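Local coordinates for protein 4-alpha-glucanotransferase (Streptococcus agalactiae, PDB 6M6T) that is an amylomaltase, also called disproportionating enzyme, a glucanotransferase built on a TIM-barrel fold, with glycan bound in two pockets, at residues M367-Y372 with S378-H383; E399-W404 with E430-T435; G403-L408 with Y415-M420. All blocks are in the same frame, centred on the assembly; numbering follows the deposited sequence.

Contact 1: M367-Y372 with S378-H383. With AC1 (4,6-dideoxy-4-{[(1S,4R,5S,6S)-4,5,6-trihydroxy-3-(hydroxymethyl)cyclohex-2-en-1-yl]amino}-alpha-D-glucopyranose), chain J.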
loop_
_atom_site.group_PDB
_atom_site.type_symbol
_atom_site.label_atom_id
_atom_site.label_comp_id
_atom_site.label_asym_id
_atom_site.label_seq_id
_atom_site.Cartn_x
_atom_site.Cartn_y
_atom_site.Cartn_z
ATOM N N MET A 367 -17.303 1.140 8.298
ATOM C CA MET A 367 -18.475 1.675 8.980
ATOM C C MET A 367 -18.961 2.986 8.392
ATOM O O MET A 367 -20.098 3.387 8.666
ATOM C CB MET A 367 -18.175 1.908 10.447
ATOM C CG MET A 367 -19.359 1.744 11.394
ATOM S SD MET A 367 -18.709 1.849 13.079
ATOM C CE MET A 367 -16.961 1.763 12.726
ATOM N N GLU A 368 -18.123 3.684 7.622
ATOM C CA GLU A 368 -18.537 4.982 7.110
ATOM C C GLU A 368 -19.554 4.860 5.998
ATOM O O GLU A 368 -20.321 5.798 5.785
ATOM C CB GLU A 368 -17.325 5.782 6.640
ATOM C CG GLU A 368 -16.814 6.708 7.712
ATOM C CD GLU A 368 -15.472 7.314 7.385
ATOM O OE1 GLU A 368 -15.310 7.820 6.255
ATOM O OE2 GLU A 368 -14.577 7.284 8.261
ATOM N N PHE A 369 -19.588 3.726 5.308
ATOM C CA PHE A 369 -20.589 3.448 4.288
ATOM C C PHE A 369 -21.930 3.009 4.866
ATOM O O PHE A 369 -22.868 2.762 4.096
ATOM C CB PHE A 369 -20.095 2.339 3.355
ATOM C CG PHE A 369 -18.834 2.665 2.608
ATOM C CD1 PHE A 369 -18.639 3.917 2.050
ATOM C CD2 PHE A 369 -17.856 1.691 2.428
ATOM C CE1 PHE A 369 -17.490 4.195 1.342
ATOM C CE2 PHE A 369 -16.710 1.972 1.729
ATOM C CZ PHE A 369 -16.527 3.227 1.184
ATOM N N GLY A 370 -22.041 2.879 6.184
ATOM C CA GLY A 370 -23.151 2.169 6.784
ATOM C C GLY A 370 -24.119 3.010 7.586
ATOM O O GLY A 370 -24.904 2.466 8.362
ATOM N N PHE A 371 -24.084 4.330 7.418
ATOM C CA PHE A 371 -25.050 5.211 8.062
ATOM C C PHE A 371 -25.710 6.140 7.054
ATOM O O PHE A 371 -26.452 7.040 7.459
ATOM C CB PHE A 371 -24.392 6.043 9.182
ATOM C CG PHE A 371 -23.948 5.224 10.375
ATOM C CD1 PHE A 371 -24.874 4.702 11.265
ATOM C CD2 PHE A 371 -22.611 4.960 10.592
ATOM C CE1 PHE A 371 -24.475 3.945 12.337
ATOM C CE2 PHE A 371 -22.213 4.203 11.668
ATOM C CZ PHE A 371 -23.146 3.699 12.539
ATOM N N TYR A 372 -25.437 5.964 5.756
ATOM C CA TYR A 372 -26.133 6.734 4.734
ATOM C C TYR A 372 -27.589 6.325 4.588
ATOM O O TYR A 372 -28.374 7.071 3.998
ATOM C CB TYR A 372 -25.444 6.588 3.373
ATOM C CG TYR A 372 -24.062 7.175 3.343
ATOM C CD1 TYR A 372 -23.858 8.513 3.624
ATOM C CD2 TYR A 372 -22.958 6.386 3.033
ATOM C CE1 TYR A 372 -22.592 9.051 3.606
ATOM C CE2 TYR A 372 -21.691 6.906 3.025
ATOM C CZ TYR A 372 -21.509 8.240 3.308
ATOM O OH TYR A 372 -20.239 8.775 3.290
ATOM N N SER A 378 -28.163 -1.091 5.664
ATOM C CA SER A 378 -26.828 -1.104 5.088
ATOM C C SER A 378 -26.007 -2.235 5.694
ATOM O O SER A 378 -25.959 -2.406 6.917
ATOM C CB SER A 378 -26.149 0.247 5.329
ATOM O OG SER A 378 -24.766 0.198 5.017
ATOM N N ILE A 379 -25.378 -3.029 4.824
ATOM C CA ILE A 379 -24.569 -4.161 5.262
ATOM C C ILE A 379 -23.274 -3.742 5.942
ATOM O O ILE A 379 -22.503 -4.610 6.382
ATOM C CB ILE A 379 -24.235 -5.069 4.069
ATOM C CG1 ILE A 379 -23.222 -4.372 3.164
ATOM C CG2 ILE A 379 -25.500 -5.390 3.305
ATOM C CD1 ILE A 379 -21.813 -4.951 3.243
ATOM N N ASP A 380 -22.989 -2.441 5.990
ATOM C CA ASP A 380 -21.853 -1.904 6.720
ATOM C C ASP A 380 -22.276 -1.265 8.041
ATOM O O ASP A 380 -21.496 -0.512 8.631
ATOM C CB ASP A 380 -21.091 -0.884 5.859
ATOM C CG ASP A 380 -20.242 -1.537 4.751
ATOM O OD1 ASP A 380 -19.345 -2.355 5.081
ATOM O OD2 ASP A 380 -20.450 -1.209 3.550
ATOM N N ILE A 381 -23.500 -1.524 8.500
ATOM C CA ILE A 381 -23.968 -1.029 9.802
ATOM C C ILE A 381 -23.556 -2.040 10.868
ATOM O O ILE A 381 -23.670 -3.256 10.648
ATOM C CB ILE A 381 -25.491 -0.768 9.808
ATOM C CG1 ILE A 381 -25.889 0.181 10.948
ATOM C CG2 ILE A 381 -26.265 -2.066 9.922
ATOM C CD1 ILE A 381 -26.938 1.206 10.605
ATOM N N PRO A 382 -23.052 -1.586 12.020
ATOM C CA PRO A 382 -22.429 -2.520 12.988
ATOM C C PRO A 382 -23.231 -3.782 13.308
ATOM O O PRO A 382 -22.640 -4.863 13.457
ATOM C CB PRO A 382 -22.253 -1.644 14.234
ATOM C CG PRO A 382 -22.110 -0.241 13.695
ATOM C CD PRO A 382 -22.843 -0.168 12.381
ATOM N N HIS A 383 -24.548 -3.689 13.395
ATOM C CA HIS A 383 -25.243 -4.892 13.816
ATOM C C HIS A 383 -25.318 -5.943 12.750
ATOM O O HIS A 383 -26.116 -6.849 12.949
ATOM C CB HIS A 383 -26.646 -4.540 14.301
ATOM C CG HIS A 383 -27.520 -3.911 13.258
ATOM N ND1 HIS A 383 -27.967 -2.606 13.353
ATOM C CD2 HIS A 383 -28.062 -4.418 12.122
ATOM C CE1 HIS A 383 -28.733 -2.332 12.310
ATOM N NE2 HIS A 383 -28.804 -3.413 11.548
HETATM C C1 AC1 J . -18.471 2.795 -3.246
HETATM O O2 AC1 J . -18.879 3.279 -5.590
HETATM C C2 AC1 J . -17.861 3.244 -4.575
HETATM C C4A AC1 J . -11.422 -0.155 -4.398
HETATM C C3 AC1 J . -16.839 2.233 -5.003
HETATM O O3 AC1 J . -16.303 2.691 -6.238
HETATM C C4 AC1 J . -15.735 2.127 -3.949
HETATM N N4A AC1 J . -14.781 1.062 -4.269
HETATM C C5 AC1 J . -16.316 1.783 -2.594
HETATM O O5 AC1 J . -17.396 2.701 -2.228
HETATM C C6 AC1 J . -15.163 1.797 -1.569
HETATM C C1B AC1 J . -13.712 1.429 -5.208
HETATM C C2B AC1 J . -13.296 0.154 -5.870
HETATM O O2B AC1 J . -14.485 -0.460 -6.370
HETATM C C3B AC1 J . -12.704 -0.757 -4.826
HETATM O O3B AC1 J . -12.383 -2.019 -5.392
HETATM O O4 AC1 J . -10.871 -0.951 -3.328
HETATM C C5B AC1 J . -11.591 1.192 -4.036
HETATM C C7B AC1 J . -12.662 1.971 -4.479
HETATM C C6B AC1 J . -10.513 1.834 -3.188
HETATM O O6B AC1 J . -9.957 0.794 -2.381
#
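Asp380 lies alongside Phe369 and Gly370, where the two backbones come nearest. Its CB sits over the Gly370 backbone, 3.8 Å from Gly370 CA. CG then meets Phe369 CB at 4.1 Å. At the tip, OD2 lies 3.6 Å from Phe369 CB and turns to the edge of the ring, near its plane. OD1 accepts a hydrogen bond from the backbone N of Ile366. Asp380 CG stands anti to its carbonyl carbon (chi1 -75°), which sets the carboxylate beside Phe369, the two side chains pointing the same way. Ring and carboxylate planes are 54° apart.

Both segments belong to the loop that follows strand 363-366 of the parallel barrel sheet and leads to strand 389-392. This loop supplies two residues of one of the glycan pockets, Phe369 and Asp380. Phe369 CZ reaches AC1 C6 at 3.4 Å, and Asp380 touches a bound GLC.

A type I beta turn from Ser378 to Ile381 shapes the second segment. Ser378 OG donates a weak hydrogen bond to Phe369 O and accepts another weak one from Asp380 N. Gly370 brings its main chain close to the turn, its CA 4.3 Å from Asp380 CA.

The other end is apolar. Phe371 CZ meets Pro382 CD at 3.9 Å, and its CE1 meets Ile381 CD1. Met367 SD touches Pro382 CG at 4.0 Å, the two side chains crossing at about a right angle. Tyr419 of helix 410-419 packs edge-to-face with Phe371 and also touches Pro382.

Contact 2: E399-W404 with E430-T435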
loop_
_atom_site.group_PDB
_atom_site.type_symbol
_atom_site.label_atom_id
_atom_site.label_comp_id
_atom_site.label_asym_id
_atom_site.label_seq_id
_atom_site.Cartn_x
_atom_site.Cartn_y
_atom_site.Cartn_z
ATOM N N GLU A 399 -12.959 9.370 3.777
ATOM C CA GLU A 399 -12.714 10.561 4.563
ATOM C C GLU A 399 -12.235 10.184 5.962
ATOM O O GLU A 399 -12.444 9.070 6.431
ATOM C CB GLU A 399 -13.989 11.387 4.640
ATOM C CG GLU A 399 -14.664 11.523 3.301
ATOM C CD GLU A 399 -16.120 11.900 3.414
ATOM O OE1 GLU A 399 -16.971 10.969 3.479
ATOM O OE2 GLU A 399 -16.403 13.124 3.448
ATOM N N VAL A 400 -11.552 11.114 6.627
ATOM C CA VAL A 400 -11.366 10.946 8.057
ATOM C C VAL A 400 -12.721 11.124 8.722
ATOM O O VAL A 400 -13.595 11.830 8.200
ATOM C CB VAL A 400 -10.333 11.938 8.618
ATOM C CG1 VAL A 400 -9.037 11.865 7.822
ATOM C CG2 VAL A 400 -10.916 13.341 8.630
ATOM N N ILE A 401 -12.909 10.467 9.878
ATOM C CA ILE A 401 -14.211 10.464 10.557
ATOM C C ILE A 401 -14.716 11.884 10.763
ATOM O O ILE A 401 -15.905 12.179 10.551
ATOM C CB ILE A 401 -14.128 9.713 11.904
ATOM C CG1 ILE A 401 -13.889 8.222 11.689
ATOM C CG2 ILE A 401 -15.396 9.939 12.734
ATOM C CD1 ILE A 401 -13.419 7.536 12.930
ATOM N N ASN A 402 -13.828 12.786 11.190
ATOM C CA ASN A 402 -14.232 14.174 11.342
ATOM C C ASN A 402 -14.749 14.737 10.041
ATOM O O ASN A 402 -15.675 15.557 10.050
ATOM C CB ASN A 402 -13.073 15.008 11.843
ATOM C CG ASN A 402 -13.018 15.040 13.332
ATOM O OD1 ASN A 402 -14.048 14.917 13.996
ATOM N ND2 ASN A 402 -11.819 15.196 13.882
ATOM N N GLY A 403 -14.173 14.300 8.919
ATOM C CA GLY A 403 -14.658 14.750 7.624
ATOM C C GLY A 403 -15.960 14.082 7.217
ATOM O O GLY A 403 -16.887 14.744 6.744
ATOM N N TRP A 404 -16.044 12.757 7.385
ATOM C CA TRP A 404 -17.275 12.035 7.057
ATOM C C TRP A 404 -18.475 12.621 7.794
ATOM O O TRP A 404 -19.560 12.760 7.216
ATOM C CB TRP A 404 -17.096 10.551 7.380
ATOM C CG TRP A 404 -18.352 9.803 7.670
ATOM C CD1 TRP A 404 -19.115 9.105 6.780
ATOM C CD2 TRP A 404 -18.974 9.632 8.954
ATOM N NE1 TRP A 404 -20.177 8.521 7.425
ATOM C CE2 TRP A 404 -20.115 8.830 8.760
ATOM C CE3 TRP A 404 -18.679 10.085 10.247
ATOM C CZ2 TRP A 404 -20.970 8.479 9.807
ATOM C CZ3 TRP A 404 -19.531 9.731 11.290
ATOM C CH2 TRP A 404 -20.665 8.937 11.059
ATOM N N GLU A 430 -13.970 9.717 18.938
ATOM C CA GLU A 430 -14.015 8.817 20.078
ATOM C C GLU A 430 -15.357 8.077 20.145
ATOM O O GLU A 430 -15.400 6.884 20.489
ATOM C CB GLU A 430 -13.722 9.625 21.356
ATOM C CG GLU A 430 -12.210 9.849 21.624
ATOM C CD GLU A 430 -11.866 11.173 22.307
ATOM O OE1 GLU A 430 -10.651 11.463 22.454
ATOM O OE2 GLU A 430 -12.794 11.926 22.683
ATOM N N THR A 431 -16.452 8.743 19.764
ATOM C CA THR A 431 -17.730 8.053 19.648
ATOM C C THR A 431 -17.628 6.888 18.671
ATOM O O THR A 431 -17.814 5.713 19.043
ATOM C CB THR A 431 -18.824 9.025 19.190
ATOM O OG1 THR A 431 -18.693 10.282 19.868
ATOM C CG2 THR A 431 -20.214 8.441 19.477
ATOM N N VAL A 432 -17.322 7.209 17.407
ATOM C CA VAL A 432 -17.326 6.199 16.357
ATOM C C VAL A 432 -16.400 5.057 16.735
ATOM O O VAL A 432 -16.738 3.885 16.544
ATOM C CB VAL A 432 -16.947 6.824 14.998
ATOM C CG1 VAL A 432 -16.776 5.735 13.919
ATOM C CG2 VAL A 432 -17.994 7.834 14.564
ATOM N N LEU A 433 -15.238 5.376 17.311
ATOM C CA LEU A 433 -14.262 4.341 17.605
ATOM C C LEU A 433 -14.697 3.462 18.774
ATOM O O LEU A 433 -14.401 2.251 18.787
ATOM C CB LEU A 433 -12.916 4.995 17.875
ATOM C CG LEU A 433 -12.158 5.414 16.625
ATOM C CD1 LEU A 433 -11.095 6.421 16.985
ATOM C CD2 LEU A 433 -11.526 4.186 16.027
ATOM N N ARG A 434 -15.409 4.030 19.756
ATOM C CA ARG A 434 -16.013 3.179 20.782
ATOM C C ARG A 434 -16.928 2.149 20.134
ATOM O O ARG A 434 -16.802 0.936 20.382
ATOM C CB ARG A 434 -16.779 4.024 21.810
ATOM C CG ARG A 434 -15.880 4.721 22.827
ATOM C CD ARG A 434 -16.357 4.468 24.261
ATOM N NE ARG A 434 -15.293 4.692 25.240
ATOM C CZ ARG A 434 -14.776 5.882 25.505
ATOM N NH1 ARG A 434 -15.238 6.952 24.881
ATOM N NH2 ARG A 434 -13.810 6.002 26.403
ATOM N N THR A 435 -17.814 2.608 19.240
ATOM C CA THR A 435 -18.720 1.659 18.594
ATOM C C THR A 435 -17.957 0.626 17.766
ATOM O O THR A 435 -18.184 -0.581 17.913
ATOM C CB THR A 435 -19.753 2.370 17.733
ATOM O OG1 THR A 435 -20.375 3.406 18.496
ATOM C CG2 THR A 435 -20.814 1.382 17.320
#
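Ile401 and Val432 reach toward each other tip to tip and form the tight part of this contact. Each loses the same area to the other segment, 59 Å². Two branches of Ile401 share the work. CG2 meets Val432 CG2 at 3.8 Å, and CD1 meets Val432 CG1 at 3.9 Å. The two methyls of Val432 are thus each matched by a methyl of Ile401. On Val432, CG1 is anti to the backbone N (chi1 173°) and CG2 is anti to the carbonyl carbon, which directs both branches at Ile401.

Around this pair the packing is slacker. Trp404 CZ3 comes to 4.1 Å from Val432 CG2, and the ring meets that methyl obliquely. Leu433 bends its end inward, but its CG stays 4.4 Å from Ile401 CD1. The backbones are well apart, with 7.8 Å between the CA atoms of Ile401 and Val432.

All four touching residues are buried, and they meet through carbon atoms alone. Glu430, Arg434 and Asn402 lie toward the outside. Glu430 points away from the first segment, and Arg434, partly exposed, forms a salt bridge with Glu489. Asn402, also partly exposed, donates from ND2 to Lys454 O.

Val400 is the N-cap residue of the short helix 401-404. Its O accepts the backbone N of Trp404 at 2.7 Å. The N of Ile401, in the first turn, is hydrogen-bonded to Asp450 OD1. Helices 401-404 and 428-438 both lie in the connection between the parallel barrel strands 389-392 and 443-447, neighbours in the sheet, as in the beta-alpha units of a TIM barrel.

Contact 3: G403-L408 with Y415-M420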
loop_
_atom_site.group_PDB
_atom_site.type_symbol
_atom_site.label_atom_id
_atom_site.label_comp_id
_atom_site.label_asym_id
_atom_site.label_seq_id
_atom_site.Cartn_x
_atom_site.Cartn_y
_atom_site.Cartn_z
ATOM N N GLY A 403 -14.173 14.300 8.919
ATOM C CA GLY A 403 -14.658 14.750 7.624
ATOM C C GLY A 403 -15.960 14.082 7.217
ATOM O O GLY A 403 -16.887 14.744 6.744
ATOM N N TRP A 404 -16.044 12.757 7.385
ATOM C CA TRP A 404 -17.275 12.035 7.057
ATOM C C TRP A 404 -18.475 12.621 7.794
ATOM O O TRP A 404 -19.560 12.760 7.216
ATOM C CB TRP A 404 -17.096 10.551 7.380
ATOM C CG TRP A 404 -18.352 9.803 7.670
ATOM C CD1 TRP A 404 -19.115 9.105 6.780
ATOM C CD2 TRP A 404 -18.974 9.632 8.954
ATOM N NE1 TRP A 404 -20.177 8.521 7.425
ATOM C CE2 TRP A 404 -20.115 8.830 8.760
ATOM C CE3 TRP A 404 -18.679 10.085 10.247
ATOM C CZ2 TRP A 404 -20.970 8.479 9.807
ATOM C CZ3 TRP A 404 -19.531 9.731 11.290
ATOM C CH2 TRP A 404 -20.665 8.937 11.059
ATOM N N PHE A 405 -18.281 13.026 9.055
ATOM C CA PHE A 405 -19.375 13.569 9.850
ATOM C C PHE A 405 -19.876 14.930 9.366
ATOM O O PHE A 405 -21.003 15.305 9.702
ATOM C CB PHE A 405 -18.973 13.677 11.321
ATOM C CG PHE A 405 -20.155 13.820 12.238
ATOM C CD1 PHE A 405 -21.101 12.810 12.321
ATOM C CD2 PHE A 405 -20.351 14.980 12.977
ATOM C CE1 PHE A 405 -22.210 12.942 13.137
ATOM C CE2 PHE A 405 -21.457 15.119 13.798
ATOM C CZ PHE A 405 -22.386 14.099 13.879
ATOM N N GLU A 406 -19.083 15.693 8.608
ATOM C CA GLU A 406 -19.616 16.941 8.062
ATOM C C GLU A 406 -20.673 16.663 7.007
ATOM O O GLU A 406 -21.736 17.290 7.003
ATOM C CB GLU A 406 -18.515 17.793 7.440
ATOM C CG GLU A 406 -17.170 17.750 8.132
ATOM C CD GLU A 406 -16.341 18.978 7.811
ATOM O OE1 GLU A 406 -16.909 19.929 7.212
ATOM O OE2 GLU A 406 -15.130 18.995 8.150
ATOM N N ASN A 407 -20.405 15.726 6.103
ATOM C CA ASN A 407 -21.211 15.566 4.894
ATOM C C ASN A 407 -22.342 14.577 5.092
ATOM O O ASN A 407 -22.538 13.656 4.306
ATOM C CB ASN A 407 -20.306 15.153 3.750
ATOM C CG ASN A 407 -19.155 16.102 3.589
ATOM O OD1 ASN A 407 -19.350 17.326 3.583
ATOM N ND2 ASN A 407 -17.945 15.563 3.480
ATOM N N LEU A 408 -23.106 14.796 6.154
ATOM C CA LEU A 408 -24.241 13.959 6.499
ATOM C C LEU A 408 -25.499 14.818 6.547
ATOM O O LEU A 408 -25.489 15.937 7.096
ATOM C CB LEU A 408 -24.016 13.252 7.835
ATOM C CG LEU A 408 -23.315 11.888 7.962
ATOM C CD1 LEU A 408 -22.133 11.750 7.006
ATOM C CD2 LEU A 408 -22.879 11.594 9.435
ATOM N N TYR A 415 -29.477 10.495 13.348
ATOM C CA TYR A 415 -29.575 9.051 13.451
ATOM C C TYR A 415 -28.262 8.431 13.912
ATOM O O TYR A 415 -28.263 7.523 14.751
ATOM C CB TYR A 415 -30.007 8.505 12.101
ATOM C CG TYR A 415 -29.812 7.043 11.919
ATOM C CD1 TYR A 415 -30.820 6.160 12.244
ATOM C CD2 TYR A 415 -28.635 6.540 11.391
ATOM C CE1 TYR A 415 -30.663 4.805 12.073
ATOM C CE2 TYR A 415 -28.470 5.176 11.207
ATOM C CZ TYR A 415 -29.494 4.317 11.554
ATOM O OH TYR A 415 -29.358 2.966 11.391
ATOM N N ALA A 416 -27.129 8.913 13.386
ATOM C CA ALA A 416 -25.831 8.353 13.764
ATOM C C ALA A 416 -25.495 8.668 15.215
ATOM O O ALA A 416 -24.884 7.849 15.911
ATOM C CB ALA A 416 -24.730 8.876 12.839
ATOM N N GLU A 417 -25.886 9.849 15.690
ATOM C CA GLU A 417 -25.653 10.169 17.095
ATOM C C GLU A 417 -26.537 9.317 18.001
ATOM O O GLU A 417 -26.150 9.005 19.134
ATOM C CB GLU A 417 -25.874 11.668 17.344
ATOM C CG GLU A 417 -24.829 12.580 16.674
ATOM C CD GLU A 417 -25.001 14.068 17.011
ATOM O OE1 GLU A 417 -26.151 14.569 16.983
ATOM O OE2 GLU A 417 -23.975 14.741 17.286
ATOM N N ASN A 418 -27.722 8.946 17.520
ATOM C CA ASN A 418 -28.575 8.004 18.229
ATOM C C ASN A 418 -27.938 6.617 18.338
ATOM O O ASN A 418 -27.523 6.186 19.421
ATOM C CB ASN A 418 -29.918 7.909 17.510
ATOM C CG ASN A 418 -31.087 8.074 18.449
ATOM O OD1 ASN A 418 -30.964 7.820 19.651
ATOM N ND2 ASN A 418 -32.237 8.499 17.912
ATOM N N TYR A 419 -27.807 5.951 17.194
ATOM C CA TYR A 419 -27.300 4.589 17.062
ATOM C C TYR A 419 -26.062 4.302 17.889
ATOM O O TYR A 419 -25.915 3.207 18.430
ATOM C CB TYR A 419 -26.969 4.321 15.601
ATOM C CG TYR A 419 -26.724 2.878 15.261
ATOM C CD1 TYR A 419 -25.521 2.255 15.576
ATOM C CD2 TYR A 419 -27.690 2.135 14.583
ATOM C CE1 TYR A 419 -25.300 0.914 15.239
ATOM C CE2 TYR A 419 -27.476 0.811 14.245
ATOM C CZ TYR A 419 -26.284 0.207 14.572
ATOM O OH TYR A 419 -26.085 -1.108 14.228
ATOM N N MET A 420 -25.146 5.259 17.953
ATOM C CA MET A 420 -23.855 5.052 18.588
ATOM C C MET A 420 -23.785 5.631 19.987
ATOM O O MET A 420 -22.751 5.473 20.650
ATOM C CB MET A 420 -22.743 5.650 17.721
ATOM C CG MET A 420 -22.564 4.924 16.399
ATOM S SD MET A 420 -21.229 5.549 15.377
ATOM C CE MET A 420 -22.189 6.523 14.228
#
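Phe405, Ala416 and Trp404 carry this contact, with Glu417 as the partner of Phe405. Phe405 has the largest area buried by the other segment, 42 Å². Its CZ lies 3.8 Å from Glu417 OE2 and 4.0 Å from Glu417 CG. The two side chains cross at about a right angle, and the carboxylate plane is turned 40° from the ring. With CG anti to the backbone N (chi1 -162°), the Phe405 ring swings across to the helix. The Glu417 chain is extended beyond CG and passes across the CZ end of the Phe405 ring. Its OE2 also forms a salt bridge with Arg422, which would help fix the carboxylate there.

Ala416, with 32 Å² buried, and Trp404, with 29 Å², make the inner side. Ala416 points its CB toward the first segment and lies 4.4 Å from Trp404 CH2. Met420 CE joins them at 4.3 Å from the same ring atom. Both meet the indole obliquely. Trp404 NE1 makes a weak hydrogen bond to Glu368 O.

This is side-chain packing between two neighbouring elements, helix 401-404 with its following turn and helix 410-419, at the periphery of the TIM barrel.

Contact 1 lies in the loop between strands 363-366 and 389-392; contacts 2 and 3 lie between 389-392 and 443-447. Contacts 2 and 3 share Gly403 and Trp404, with centres about 8 Å apart. The centre of contact 1 is about 13 Å from that of contact 2 and about 11 Å from that of contact 3. Met420 of contact 3 touches Val432 of contact 2 and reaches Phe371 of contact 1. Tyr419 OH of contact 3 is hydrogen-bonded to His383 ND1 of contact 1, and probably to His383 N. Glu399 OE2, of contact 2, is hydrogen-bonded to Asn407 ND2, of contact 3. Only contact 1 holds residues of a glycan pocket; Trp404 stays about 11 Å, side chain to ligand, from AC1.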